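Local structure of metallo-beta-lactamase (Serratia marcescens, 6K4X) at residues V50-I55 with S82-L87; G89-A94 with S123-A128; K168-A173 with C208-A213; Y184-H189 with K251-R256. The protein hydrolyses beta-lactam antibiotics as a subclass B3 zinc-dependent enzyme and is here bound to a sulfanylbenzoic acid inhibitor. All coordinates share one frame; numbering follows the deposited sequence.

Interaction 1 (V50-I55 with S82-L87); sequences VVAANI and SAMQKL
Met84 of helix 81-88 lies against Val51, Ala52 and Ile55 of helix 47-57, and most of what these segments share passes through its side chain. CB points at the facing helix, with CG anti to the carbonyl carbon. Contact begins at SD. The chain bends at chi2 (-54°), which places SD in front of Ala52. SD is 4.0 Å from the CB of Ala52 and equally near the backbone N of the same residue. It also meets a branch of Val51, with CG1 of Val51 and SD of Met84 4.2 Å apart. A second bend at chi3 (-45°) places CE. The methyl reaches Ile55 tip to tip, with CE of Met84 4.2 Å from CD1 of Ile55.

The two helices belong to successive crossovers of the seven-stranded sheet. Helix 47-57 joins strands 37-40 and 65-69, and helix 81-88 lies between strands 65-69 and 91-95. In the alpha-beta/beta-alpha sandwich of metallo-beta-lactamases such helices form an outer layer on the sheet. Their local axes run in roughly the same sense, 42° apart, and come no closer than 10.7 Å.

Apolar side chains bridge that spacing. Ala52 has just a methyl to offer, and its CA is 7.2 Å from the CA of Met84. The same methyl takes a second contact from one branch of Leu87, CB of Ala52 to CD1 of Leu87 at 4.1 Å. Leu87 is at the exposed margin, while Val51, Ala52, Ile55 and Met84 are buried. Ala48, one turn earlier on helix 47-57, also touches the side chains of Met84 and Ala83.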
loop_
_atom_site.group_PDB
_atom_site.type_symbol
_atom_site.label_atom_id
_atom_site.label_comp_id
_atom_site.label_asym_id
_atom_site.label_seq_id
_atom_site.Cartn_x
_atom_site.Cartn_y
_atom_site.Cartn_z
ATOM N N VAL A 50 -13.345 10.331 -0.437
ATOM C CA VAL A 50 -13.837 9.154 0.253
ATOM C C VAL A 50 -12.982 8.865 1.493
ATOM O O VAL A 50 -13.522 8.661 2.586
ATOM C CB VAL A 50 -13.912 7.966 -0.722
ATOM C CG1 VAL A 50 -14.208 6.667 -0.023
ATOM C CG2 VAL A 50 -14.912 8.215 -1.842
ATOM N N VAL A 51 -11.657 8.835 1.319
ATOM C CA VAL A 51 -10.770 8.558 2.417
ATOM C C VAL A 51 -10.963 9.585 3.541
ATOM O O VAL A 51 -11.017 9.240 4.705
ATOM C CB VAL A 51 -9.314 8.534 1.942
ATOM C CG1 VAL A 51 -8.349 8.408 3.102
ATOM C CG2 VAL A 51 -9.081 7.439 0.929
ATOM N N ALA A 52 -11.061 10.874 3.182
ATOM C CA ALA A 52 -11.227 11.917 4.181
ATOM C C ALA A 52 -12.514 11.712 4.982
ATOM O O ALA A 52 -12.497 11.803 6.223
ATOM C CB ALA A 52 -11.183 13.273 3.524
ATOM N N ALA A 53 -13.622 11.473 4.277
ATOM C CA ALA A 53 -14.887 11.259 4.951
ATOM C C ALA A 53 -14.820 10.005 5.827
ATOM O O ALA A 53 -15.410 9.950 6.914
ATOM C CB ALA A 53 -15.991 11.156 3.933
ATOM N N ASN A 54 -14.114 8.976 5.349
ATOM C CA ASN A 54 -14.004 7.733 6.055
ATOM C C ASN A 54 -13.244 7.921 7.373
ATOM O O ASN A 54 -13.611 7.338 8.390
ATOM C CB ASN A 54 -13.363 6.669 5.169
ATOM C CG ASN A 54 -14.277 6.135 4.085
ATOM O OD1 ASN A 54 -15.495 6.356 4.114
ATOM N ND2 ASN A 54 -13.716 5.379 3.153
ATOM N N ILE A 55 -12.158 8.692 7.339
ATOM C CA ILE A 55 -11.399 8.937 8.549
ATOM C C ILE A 55 -12.304 9.635 9.566
ATOM O O ILE A 55 -12.312 9.281 10.750
ATOM C CB ILE A 55 -10.146 9.767 8.216
ATOM C CG1 ILE A 55 -9.148 8.936 7.407
ATOM C CG2 ILE A 55 -9.522 10.338 9.475
ATOM C CD1 ILE A 55 -8.042 9.737 6.789
ATOM N N SER A 82 -1.878 13.849 -2.643
ATOM C CA SER A 82 -1.647 15.289 -2.602
ATOM C C SER A 82 -2.786 16.001 -1.873
ATOM O O SER A 82 -2.576 16.879 -1.040
ATOM C CB SER A 82 -1.471 15.827 -3.988
ATOM O OG SER A 82 -1.315 17.241 -3.966
ATOM N N ALA A 83 -4.015 15.623 -2.216
ATOM C CA ALA A 83 -5.186 16.221 -1.608
ATOM C C ALA A 83 -5.215 15.914 -0.108
ATOM O O ALA A 83 -5.529 16.781 0.717
ATOM C CB ALA A 83 -6.456 15.769 -2.282
ATOM N N MET A 84 -4.935 14.666 0.262
ATOM C CA MET A 84 -4.898 14.291 1.679
ATOM C C MET A 84 -3.780 15.048 2.409
ATOM O O MET A 84 -3.949 15.447 3.565
ATOM C CB MET A 84 -4.714 12.786 1.836
ATOM C CG MET A 84 -5.920 11.935 1.418
ATOM S SD MET A 84 -7.476 12.375 2.196
ATOM C CE MET A 84 -6.939 12.575 3.902
ATOM N N GLN A 85 -2.636 15.258 1.766
ATOM C CA GLN A 85 -1.521 15.997 2.370
ATOM C C GLN A 85 -1.981 17.423 2.700
ATOM O O GLN A 85 -1.743 17.931 3.771
ATOM C CB GLN A 85 -0.325 15.980 1.423
ATOM C CG GLN A 85 0.966 16.497 2.048
ATOM C CD GLN A 85 0.972 17.991 2.258
ATOM O OE1 GLN A 85 0.538 18.765 1.400
ATOM N NE2 GLN A 85 1.469 18.417 3.403
ATOM N N LYS A 86 -2.696 18.056 1.770
ATOM C CA LYS A 86 -3.195 19.421 1.969
ATOM C C LYS A 86 -4.202 19.454 3.120
ATOM O O LYS A 86 -4.204 20.381 3.926
ATOM C CB LYS A 86 -3.889 19.926 0.702
ATOM C CG LYS A 86 -2.957 20.315 -0.429
ATOM C CD LYS A 86 -3.682 20.804 -1.658
ATOM C CE LYS A 86 -4.248 19.681 -2.500
ATOM N NZ LYS A 86 -5.718 19.786 -2.698
ATOM N N LEU A 87 -5.100 18.471 3.168
ATOM C CA LEU A 87 -6.170 18.462 4.175
ATOM C C LEU A 87 -5.586 18.228 5.570
ATOM O O LEU A 87 -6.190 18.665 6.559
ATOM C CB LEU A 87 -7.218 17.394 3.863
ATOM C CG LEU A 87 -8.137 17.672 2.675
ATOM C CD1 LEU A 87 -8.940 16.432 2.343
ATOM C CD2 LEU A 87 -9.055 18.848 2.954
#

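Interaction 2 (G89-A94 with S123-A128); sequences GATVLA and SAKVRA. With SO4 (sulfate ion), chain F.
Val92 uses both its backbone N-H and its carbonyl on the facing strand. Its N donates to Lys125 O at 2.9 Å, and its O accepts from Arg127 N at 2.8 Å. Ala94 N continues the pattern with a longer bond of 3.1 Å to Arg127 O. These are the bonds of a parallel strand pair. Val126 and Ala128 each point a CA-H at a carbonyl oxygen of the other strand.

The polar groups at the start of the pair are met by water, by a side chain and by an ion. One water donates to Gly89 O, accepts from Lys125 NZ and bonds to Thr91 OG1. Ala90 O accepts from the side chain of Gln85. Lys125 N donates to sulfate oxygen O3 at 2.9 Å. The Arg127 guanidinium turns its edge to the same sulfate. NH1 of Arg127 gives a nearly straight bond to O4 (2.8 Å, 176°), and NH2 reaches O1. NH2 has a second acceptor, Val126 O at 2.9 Å, which it approaches from above the carbonyl plane. The sulfate probably comes from the crystallisation liquor.

Apolar contacts accompany the bonds. CG2 of Thr91, anti to the backbone N, lies 3.7 Å from CG of Arg127, and the two side chains cross at about a right angle. Leu93 brings CD2 to CB of Arg127 at 3.8 Å.

The pair belongs to the beta-alpha-beta unit of strand 91-95, helix 99-104 and strand 126-129. Strand 126-129 is the outermost of its sheet within the chain. Strand 65-69 flanks 91-95 on the other edge. Val99 of helix 99-104 packs on Val126 and Ala128, and Ile81 of helix 81-88 on Val92.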
loop_
_atom_site.group_PDB
_atom_site.type_symbol
_atom_site.label_atom_id
_atom_site.label_comp_id
_atom_site.label_asym_id
_atom_site.label_seq_id
_atom_site.Cartn_x
_atom_site.Cartn_y
_atom_site.Cartn_z
ATOM N N GLY A 89 -1.990 18.346 6.527
ATOM C CA GLY A 89 -0.681 18.910 6.835
ATOM C C GLY A 89 0.400 17.858 7.018
ATOM O O GLY A 89 1.512 18.209 7.421
ATOM N N ALA A 90 0.106 16.581 6.735
ATOM C CA ALA A 90 1.014 15.473 6.993
ATOM C C ALA A 90 2.255 15.558 6.104
ATOM O O ALA A 90 2.268 16.171 5.035
ATOM C CB ALA A 90 0.284 14.167 6.780
ATOM N N THR A 91 3.279 14.849 6.549
ATOM C CA THR A 91 4.461 14.563 5.746
ATOM C C THR A 91 4.243 13.248 5.016
ATOM O O THR A 91 3.746 12.278 5.620
ATOM C CB THR A 91 5.709 14.478 6.614
ATOM O OG1 THR A 91 5.886 15.772 7.196
ATOM C CG2 THR A 91 6.949 14.095 5.846
ATOM N N VAL A 92 4.589 13.208 3.731
ATOM C CA VAL A 92 4.451 12.019 2.911
ATOM C C VAL A 92 5.790 11.280 2.879
ATOM O O VAL A 92 6.818 11.878 2.558
ATOM C CB VAL A 92 4.023 12.416 1.491
ATOM C CG1 VAL A 92 3.911 11.202 0.594
ATOM C CG2 VAL A 92 2.716 13.203 1.516
ATOM N N LEU A 93 5.781 9.980 3.185
ATOM C CA LEU A 93 6.994 9.189 3.214
ATOM C C LEU A 93 6.923 8.105 2.150
ATOM O O LEU A 93 5.896 7.454 1.985
ATOM C CB LEU A 93 7.186 8.555 4.580
ATOM C CG LEU A 93 7.300 9.530 5.738
ATOM C CD1 LEU A 93 7.468 8.791 7.045
ATOM C CD2 LEU A 93 8.430 10.513 5.563
ATOM N N ALA A 94 8.042 7.880 1.457
ATOM C CA ALA A 94 8.082 6.964 0.344
ATOM C C ALA A 94 9.493 6.426 0.160
ATOM O O ALA A 94 10.498 7.026 0.598
ATOM C CB ALA A 94 7.614 7.643 -0.914
ATOM N N SER A 123 2.411 15.941 -5.000
ATOM C CA SER A 123 2.250 16.234 -3.590
ATOM C C SER A 123 3.400 17.111 -3.073
ATOM O O SER A 123 4.527 17.007 -3.522
ATOM C CB SER A 123 2.120 14.957 -2.797
ATOM O OG SER A 123 1.906 15.206 -1.411
ATOM N N ALA A 124 3.080 17.931 -2.066
ATOM C CA ALA A 124 4.051 18.597 -1.223
ATOM C C ALA A 124 4.560 17.663 -0.117
ATOM O O ALA A 124 3.944 16.641 0.195
ATOM C CB ALA A 124 3.439 19.842 -0.622
ATOM N N LYS A 125 5.696 18.038 0.482
ATOM C CA LYS A 125 6.195 17.468 1.726
ATOM C C LYS A 125 6.517 15.974 1.586
ATOM O O LYS A 125 6.297 15.181 2.521
ATOM C CB LYS A 125 5.205 17.668 2.880
ATOM C CG LYS A 125 4.919 19.109 3.267
ATOM C CD LYS A 125 4.730 19.263 4.764
ATOM C CE LYS A 125 6.068 19.346 5.461
ATOM N NZ LYS A 125 5.924 19.655 6.898
ATOM N N VAL A 126 7.126 15.587 0.477
ATOM C CA VAL A 126 7.503 14.209 0.276
ATOM C C VAL A 126 8.950 14.013 0.736
ATOM O O VAL A 126 9.845 14.797 0.401
ATOM C CB VAL A 126 7.346 13.781 -1.188
ATOM C CG1 VAL A 126 7.602 12.303 -1.347
ATOM C CG2 VAL A 126 5.972 14.158 -1.720
ATOM N N ARG A 127 9.178 12.972 1.519
ATOM C CA ARG A 127 10.495 12.630 2.037
ATOM C C ARG A 127 10.763 11.142 1.843
ATOM O O ARG A 127 9.841 10.342 1.857
ATOM C CB ARG A 127 10.563 12.944 3.533
ATOM C CG ARG A 127 10.064 14.325 3.929
ATOM C CD ARG A 127 11.052 15.408 3.560
ATOM N NE ARG A 127 10.572 16.754 3.923
ATOM C CZ ARG A 127 10.013 17.629 3.087
ATOM N NH1 ARG A 127 9.602 18.814 3.528
ATOM N NH2 ARG A 127 9.925 17.335 1.810
ATOM N N ALA A 128 12.032 10.769 1.707
ATOM C CA ALA A 128 12.433 9.386 1.521
ATOM C C ALA A 128 12.619 8.672 2.860
ATOM O O ALA A 128 13.109 9.239 3.834
ATOM C CB ALA A 128 13.730 9.317 0.745
HETATM S S SO4 F . 8.405 20.594 0.395
HETATM O O1 SO4 F . 9.162 19.453 -0.082
HETATM O O2 SO4 F . 9.127 21.751 -0.236
HETATM O O3 SO4 F . 6.960 20.654 0.014
HETATM O O4 SO4 F . 8.406 20.707 1.852
HETATM O O HOH W 1 4.074 17.571 8.224
#

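Interaction 3 (K168-A173 with C208-A213); sequences KDVVFA and CDIAIA
Strand 168-173 and strand 210-213 are joined first by backbone bonds, Val171 using both its N-H and its carbonyl toward strand 210-213. Its N donates to Ile210 O, and its O accepts from Ile212 N in a nearly straight bond (2.8 Å, 176°). Ile210 N to Asp169 O and Ala173 N to Ile212 O extend the parallel pairing. CA-H groups of Val170, Ala211 and Phe172 also point at carbonyl oxygens across the pair.

The polar side-chain contact is at the strand start. Asp209 OD2 takes the N-H of Asp169 on its anti lone pair, at 2.8 Å and 175°. Asp169 O accepts a weak bond from Asp209 N as well as that from Ile210. The carboxylates are close, OD2 of Asp169 to OD2 of Asp209 being 3.9 Å. A water donates to both, weakly to Asp209, and probably eases the repulsion.

Apolar contacts lie on both faces. Val170 CG1 meets Ile212 CD1 at 3.8 Å, and Ile212 CG2 touches the Phe172 ring at CD2, 4.2 Å away. Ile212 O lies over one face of that ring, toward its rim. On the other face of the sheet, CG2 of Val171 rests on CB of Cys208 at 3.9 Å. Cys208 is disulfide-bonded to Cys242 of helix 241-260.

This is the parallel strand pair of a beta-alpha-beta crossover through helix 190-205, in the second sheet of the metallo-beta-lactamase sandwich. Zinc ligand His215 follows shortly after Ala213.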
loop_
_atom_site.group_PDB
_atom_site.type_symbol
_atom_site.label_atom_id
_atom_site.label_comp_id
_atom_site.label_asym_id
_atom_site.label_seq_id
_atom_site.Cartn_x
_atom_site.Cartn_y
_atom_site.Cartn_z
ATOM N N LYS A 168 -1.084 -8.527 16.960
ATOM C CA LYS A 168 -0.938 -9.135 15.670
ATOM C C LYS A 168 -0.017 -8.269 14.822
ATOM O O LYS A 168 -0.051 -7.044 14.883
ATOM C CB LYS A 168 -2.282 -9.232 14.946
ATOM C CG LYS A 168 -3.347 -10.055 15.632
ATOM C CD LYS A 168 -3.071 -11.513 15.609
ATOM C CE LYS A 168 -4.184 -12.286 16.294
ATOM N NZ LYS A 168 -3.784 -13.670 16.609
ATOM N N ASP A 169 0.757 -8.941 13.976
ATOM C CA ASP A 169 1.591 -8.282 13.006
ATOM C C ASP A 169 0.773 -7.993 11.753
ATOM O O ASP A 169 0.227 -8.922 11.127
ATOM C CB ASP A 169 2.790 -9.157 12.653
ATOM C CG ASP A 169 3.703 -9.329 13.843
ATOM O OD1 ASP A 169 3.773 -8.404 14.698
ATOM O OD2 ASP A 169 4.262 -10.428 13.973
ATOM N N VAL A 170 0.699 -6.715 11.409
ATOM C CA VAL A 170 -0.063 -6.234 10.267
ATOM C C VAL A 170 0.901 -5.797 9.173
ATOM O O VAL A 170 1.915 -5.159 9.440
ATOM C CB VAL A 170 -0.961 -5.061 10.679
ATOM C CG1 VAL A 170 -1.834 -4.608 9.526
ATOM C CG2 VAL A 170 -1.801 -5.406 11.893
ATOM N N VAL A 171 0.586 -6.171 7.938
ATOM C CA VAL A 171 1.388 -5.853 6.761
ATOM C C VAL A 171 0.488 -5.161 5.745
ATOM O O VAL A 171 -0.532 -5.733 5.361
ATOM C CB VAL A 171 2.007 -7.122 6.151
ATOM C CG1 VAL A 171 2.791 -6.782 4.897
ATOM C CG2 VAL A 171 2.855 -7.886 7.160
ATOM N N PHE A 172 0.861 -3.957 5.312
ATOM C CA PHE A 172 0.230 -3.300 4.174
ATOM C C PHE A 172 1.113 -3.586 2.978
ATOM O O PHE A 172 2.207 -3.041 2.842
ATOM C CB PHE A 172 0.023 -1.810 4.444
ATOM C CG PHE A 172 -0.938 -1.137 3.502
ATOM C CD1 PHE A 172 -0.658 -1.020 2.156
ATOM C CD2 PHE A 172 -2.136 -0.642 3.958
ATOM C CE1 PHE A 172 -1.542 -0.392 1.290
ATOM C CE2 PHE A 172 -3.002 -0.002 3.100
ATOM C CZ PHE A 172 -2.711 0.128 1.768
ATOM N N ALA A 173 0.678 -4.548 2.170
ATOM C CA ALA A 173 1.527 -5.145 1.139
ATOM C C ALA A 173 1.454 -4.328 -0.154
ATOM O O ALA A 173 0.383 -4.183 -0.747
ATOM C CB ALA A 173 1.112 -6.575 0.926
ATOM N N CYS A 208 3.626 -11.908 9.531
ATOM C CA CYS A 208 2.456 -11.466 8.763
ATOM C C CYS A 208 1.150 -12.118 9.219
ATOM O O CYS A 208 0.609 -12.957 8.472
ATOM C CB CYS A 208 2.691 -11.829 7.297
ATOM S SG CYS A 208 1.373 -11.399 6.123
ATOM N N ASP A 209 0.556 -11.658 10.318
ATOM C CA ASP A 209 -0.705 -12.202 10.778
ATOM C C ASP A 209 -1.870 -11.676 9.941
ATOM O O ASP A 209 -2.796 -12.446 9.656
ATOM C CB ASP A 209 -0.962 -11.868 12.242
ATOM C CG ASP A 209 0.057 -12.493 13.167
ATOM O OD1 ASP A 209 0.239 -13.734 13.068
ATOM O OD2 ASP A 209 0.651 -11.773 13.960
ATOM N N ILE A 210 -1.867 -10.384 9.633
ATOM C CA ILE A 210 -2.953 -9.738 8.883
ATOM C C ILE A 210 -2.306 -9.000 7.726
ATOM O O ILE A 210 -1.556 -8.044 7.965
ATOM C CB ILE A 210 -3.741 -8.756 9.763
ATOM C CG1 ILE A 210 -4.408 -9.492 10.925
ATOM C CG2 ILE A 210 -4.733 -7.953 8.919
ATOM C CD1 ILE A 210 -4.967 -8.559 11.989
ATOM N N ALA A 211 -2.593 -9.428 6.497
ATOM C CA ALA A 211 -2.108 -8.719 5.314
ATOM C C ALA A 211 -3.253 -7.930 4.702
ATOM O O ALA A 211 -4.348 -8.465 4.489
ATOM C CB ALA A 211 -1.497 -9.670 4.316
ATOM N N ILE A 212 -2.984 -6.658 4.429
ATOM C CA ILE A 212 -3.872 -5.781 3.719
ATOM C C ILE A 212 -3.154 -5.419 2.429
ATOM O O ILE A 212 -2.140 -4.727 2.465
ATOM C CB ILE A 212 -4.217 -4.529 4.541
ATOM C CG1 ILE A 212 -4.877 -4.920 5.863
ATOM C CG2 ILE A 212 -5.085 -3.592 3.732
ATOM C CD1 ILE A 212 -4.653 -3.964 7.006
ATOM N N ALA A 213 -3.619 -5.947 1.299
ATOM C CA ALA A 213 -2.957 -5.703 0.018
ATOM C C ALA A 213 -3.439 -4.388 -0.584
ATOM O O ALA A 213 -4.606 -4.041 -0.451
ATOM C CB ALA A 213 -3.206 -6.843 -0.924
HETATM O O HOH W 2 3.323 -13.080 13.373
#

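Interaction 4 (Y184-H189 with K251-R256); sequences YRFSDH and KRLETR. With SO4 (sulfate ion), chain G.
The loop leading into helix 190-205 rests on the C-terminal helix 241-260, where Phe186 meets Arg256. The contact is edge-to-face, with the ring supplying the edge. CD2 of Phe186 stands over the centre of the guanidinium, 3.6 Å from CZ of Arg256, and CE2 is 3.6 Å from NH1. Ring and guanidinium planes are 89° apart. CG of Arg256, anti to the backbone N, is also 3.8 Å from CD2 of Phe186.

At the guanidinium edge, NH2 of Arg256 is 2.8 Å from Tyr184 O, but the angle is poor for a hydrogen bond. NH2 bonds instead to Ser180 OG. NE forms a salt bridge to Glu260, whose carboxylate also accepts from Phe186 N and Ser187 OG. One acid therefore holds both sides of the contact. Leu253 adds a looser touch, its CD1 4.5 Å from CD1 of Phe186.

Within the loop, the edge of Tyr184 stands over the Phe186 ring, CE2 being 3.8 Å above its centre. His189 ND1 donates to Arg185 O at 2.8 Å. This is a 3-10 turn ending at a helix N-cap, His189, in the second half of the sandwich. Phe186 is about 7 Å from zinc ligand His150, side chain to side chain.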
loop_
_atom_site.group_PDB
_atom_site.type_symbol
_atom_site.label_atom_id
_atom_site.label_comp_id
_atom_site.label_asym_id
_atom_site.label_seq_id
_atom_site.Cartn_x
_atom_site.Cartn_y
_atom_site.Cartn_z
ATOM N N TYR A 184 7.375 -3.028 -23.783
ATOM C CA TYR A 184 8.368 -3.385 -22.764
ATOM C C TYR A 184 8.568 -4.897 -22.660
ATOM O O TYR A 184 7.588 -5.656 -22.585
ATOM C CB TYR A 184 7.890 -2.881 -21.413
ATOM C CG TYR A 184 8.885 -2.971 -20.291
ATOM C CD1 TYR A 184 9.750 -1.930 -20.058
ATOM C CD2 TYR A 184 8.909 -4.055 -19.436
ATOM C CE1 TYR A 184 10.647 -1.966 -19.007
ATOM C CE2 TYR A 184 9.771 -4.090 -18.364
ATOM C CZ TYR A 184 10.647 -3.047 -18.149
ATOM O OH TYR A 184 11.504 -3.102 -17.073
ATOM N N ARG A 185 9.832 -5.313 -22.608
ATOM C CA ARG A 185 10.191 -6.710 -22.445
ATOM C C ARG A 185 10.910 -6.889 -21.111
ATOM O O ARG A 185 12.045 -6.404 -20.931
ATOM C CB ARG A 185 11.054 -7.139 -23.637
ATOM C CG ARG A 185 11.392 -8.616 -23.644
ATOM C CD ARG A 185 11.981 -9.056 -24.966
ATOM N NE ARG A 185 11.975 -10.510 -25.107
ATOM C CZ ARG A 185 12.984 -11.326 -24.856
ATOM N NH1 ARG A 185 12.778 -12.626 -24.926
ATOM N NH2 ARG A 185 14.165 -10.859 -24.490
ATOM N N PHE A 186 10.295 -7.631 -20.187
ATOM C CA PHE A 186 10.913 -7.830 -18.886
ATOM C C PHE A 186 12.252 -8.545 -19.047
ATOM O O PHE A 186 13.189 -8.255 -18.291
ATOM C CB PHE A 186 10.018 -8.649 -17.956
ATOM C CG PHE A 186 9.004 -7.803 -17.244
ATOM C CD1 PHE A 186 9.308 -7.212 -16.028
ATOM C CD2 PHE A 186 7.757 -7.559 -17.809
ATOM C CE1 PHE A 186 8.403 -6.369 -15.403
ATOM C CE2 PHE A 186 6.837 -6.758 -17.152
ATOM C CZ PHE A 186 7.162 -6.157 -15.956
ATOM N N SER A 187 12.328 -9.478 -19.996
ATOM C CA SER A 187 13.517 -10.268 -20.204
ATOM C C SER A 187 14.714 -9.397 -20.611
ATOM O O SER A 187 15.851 -9.887 -20.598
ATOM C CB SER A 187 13.261 -11.348 -21.221
ATOM O OG SER A 187 12.272 -12.267 -20.787
ATOM N N ASP A 188 14.489 -8.161 -21.034
ATOM C CA ASP A 188 15.561 -7.259 -21.413
ATOM C C ASP A 188 16.005 -6.399 -20.225
ATOM O O ASP A 188 16.963 -5.635 -20.384
ATOM C CB ASP A 188 15.132 -6.344 -22.558
ATOM C CG ASP A 188 14.943 -7.006 -23.905
ATOM O OD1 ASP A 188 15.209 -8.202 -24.012
ATOM O OD2 ASP A 188 14.509 -6.275 -24.819
ATOM N N HIS A 189 15.341 -6.503 -19.071
ATOM C CA HIS A 189 15.510 -5.571 -17.951
ATOM C C HIS A 189 15.876 -6.337 -16.689
ATOM O O HIS A 189 15.040 -6.573 -15.819
ATOM C CB HIS A 189 14.244 -4.731 -17.760
ATOM C CG HIS A 189 14.040 -3.771 -18.872
ATOM N ND1 HIS A 189 13.308 -4.083 -20.013
ATOM C CD2 HIS A 189 14.589 -2.558 -19.090
ATOM C CE1 HIS A 189 13.350 -3.034 -20.833
ATOM N NE2 HIS A 189 14.113 -2.092 -20.292
ATOM N N LYS A 251 4.409 -16.178 -9.657
ATOM C CA LYS A 251 3.725 -16.848 -10.745
ATOM C C LYS A 251 3.455 -15.881 -11.904
ATOM O O LYS A 251 3.584 -16.227 -13.077
ATOM C CB LYS A 251 2.428 -17.475 -10.244
ATOM C CG LYS A 251 1.516 -18.012 -11.348
ATOM C CD LYS A 251 0.343 -18.810 -10.839
ATOM C CE LYS A 251 0.717 -20.030 -10.023
ATOM N NZ LYS A 251 1.617 -20.921 -10.775
ATOM N N ARG A 252 3.059 -14.651 -11.591
ATOM C CA ARG A 252 2.771 -13.690 -12.639
ATOM C C ARG A 252 4.059 -13.373 -13.413
ATOM O O ARG A 252 4.029 -13.281 -14.646
ATOM C CB ARG A 252 2.168 -12.427 -12.029
ATOM C CG ARG A 252 1.754 -11.381 -13.049
ATOM C CD ARG A 252 0.941 -10.278 -12.394
ATOM N NE ARG A 252 0.468 -9.327 -13.387
ATOM C CZ ARG A 252 -0.589 -8.554 -13.275
ATOM N NH1 ARG A 252 -1.336 -8.605 -12.191
ATOM N NH2 ARG A 252 -0.841 -7.682 -14.230
ATOM N N LEU A 253 5.174 -13.211 -12.710
ATOM C CA LEU A 253 6.425 -12.959 -13.411
ATOM C C LEU A 253 6.860 -14.177 -14.227
ATOM O O LEU A 253 7.282 -14.015 -15.375
ATOM C CB LEU A 253 7.522 -12.557 -12.431
ATOM C CG LEU A 253 8.904 -12.361 -13.069
ATOM C CD1 LEU A 253 8.901 -11.236 -14.088
ATOM C CD2 LEU A 253 9.934 -12.072 -11.983
ATOM N N GLU A 254 6.746 -15.382 -13.673
ATOM C CA GLU A 254 7.190 -16.544 -14.420
ATOM C C GLU A 254 6.329 -16.753 -15.661
ATOM O O GLU A 254 6.836 -17.087 -16.732
ATOM C CB GLU A 254 7.216 -17.789 -13.540
ATOM C CG GLU A 254 8.365 -17.750 -12.530
ATOM C CD GLU A 254 9.764 -17.509 -13.114
ATOM O OE1 GLU A 254 10.031 -17.903 -14.289
ATOM O OE2 GLU A 254 10.619 -16.908 -12.442
ATOM N N THR A 255 5.028 -16.540 -15.531
ATOM C CA THR A 255 4.152 -16.633 -16.691
ATOM C C THR A 255 4.583 -15.619 -17.753
ATOM O O THR A 255 4.605 -15.902 -18.959
ATOM C CB THR A 255 2.683 -16.432 -16.283
ATOM O OG1 THR A 255 2.247 -17.528 -15.473
ATOM C CG2 THR A 255 1.757 -16.383 -17.477
ATOM N N ARG A 256 4.872 -14.395 -17.323
ATOM C CA ARG A 256 5.281 -13.318 -18.245
ATOM C C ARG A 256 6.596 -13.661 -18.947
ATOM O O ARG A 256 6.691 -13.560 -20.179
ATOM C CB ARG A 256 5.394 -12.006 -17.482
ATOM C CG ARG A 256 5.926 -10.846 -18.317
ATOM C CD ARG A 256 5.079 -10.558 -19.560
ATOM N NE ARG A 256 5.669 -9.481 -20.352
ATOM C CZ ARG A 256 5.312 -8.204 -20.319
ATOM N NH1 ARG A 256 4.350 -7.788 -19.510
ATOM N NH2 ARG A 256 5.956 -7.341 -21.083
HETATM S S SO4 G . -2.245 -11.468 -10.163
HETATM O O1 SO4 G . -1.446 -12.510 -10.770
HETATM O O2 SO4 G . -1.459 -10.284 -9.792
HETATM O O3 SO4 G . -3.282 -11.061 -11.154
HETATM O O4 SO4 G . -2.938 -11.989 -8.980
#

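How the interactions relate
From the N terminus, interaction 1 closes first, bringing helix 81-88 back to helix 47-57. Interaction 2 follows in series, pairing strand 91-95 with strand 126-129. The two touch through Gln85, which bonds to Ala90 O and packs on Ala124 and Lys125. Together they tie up the helices and sheet edge of the first half of the fold. Interaction 3 opens later and pairs the last two strands of the second sheet, with its centre about 23 Å from those of both earlier contacts. Interaction 4 crosses it: 184-189 lies between the segments of interaction 3, while 251-256 comes after both. The C-terminal helix is thereby held to the second half, at the far side of the chain from interaction 1.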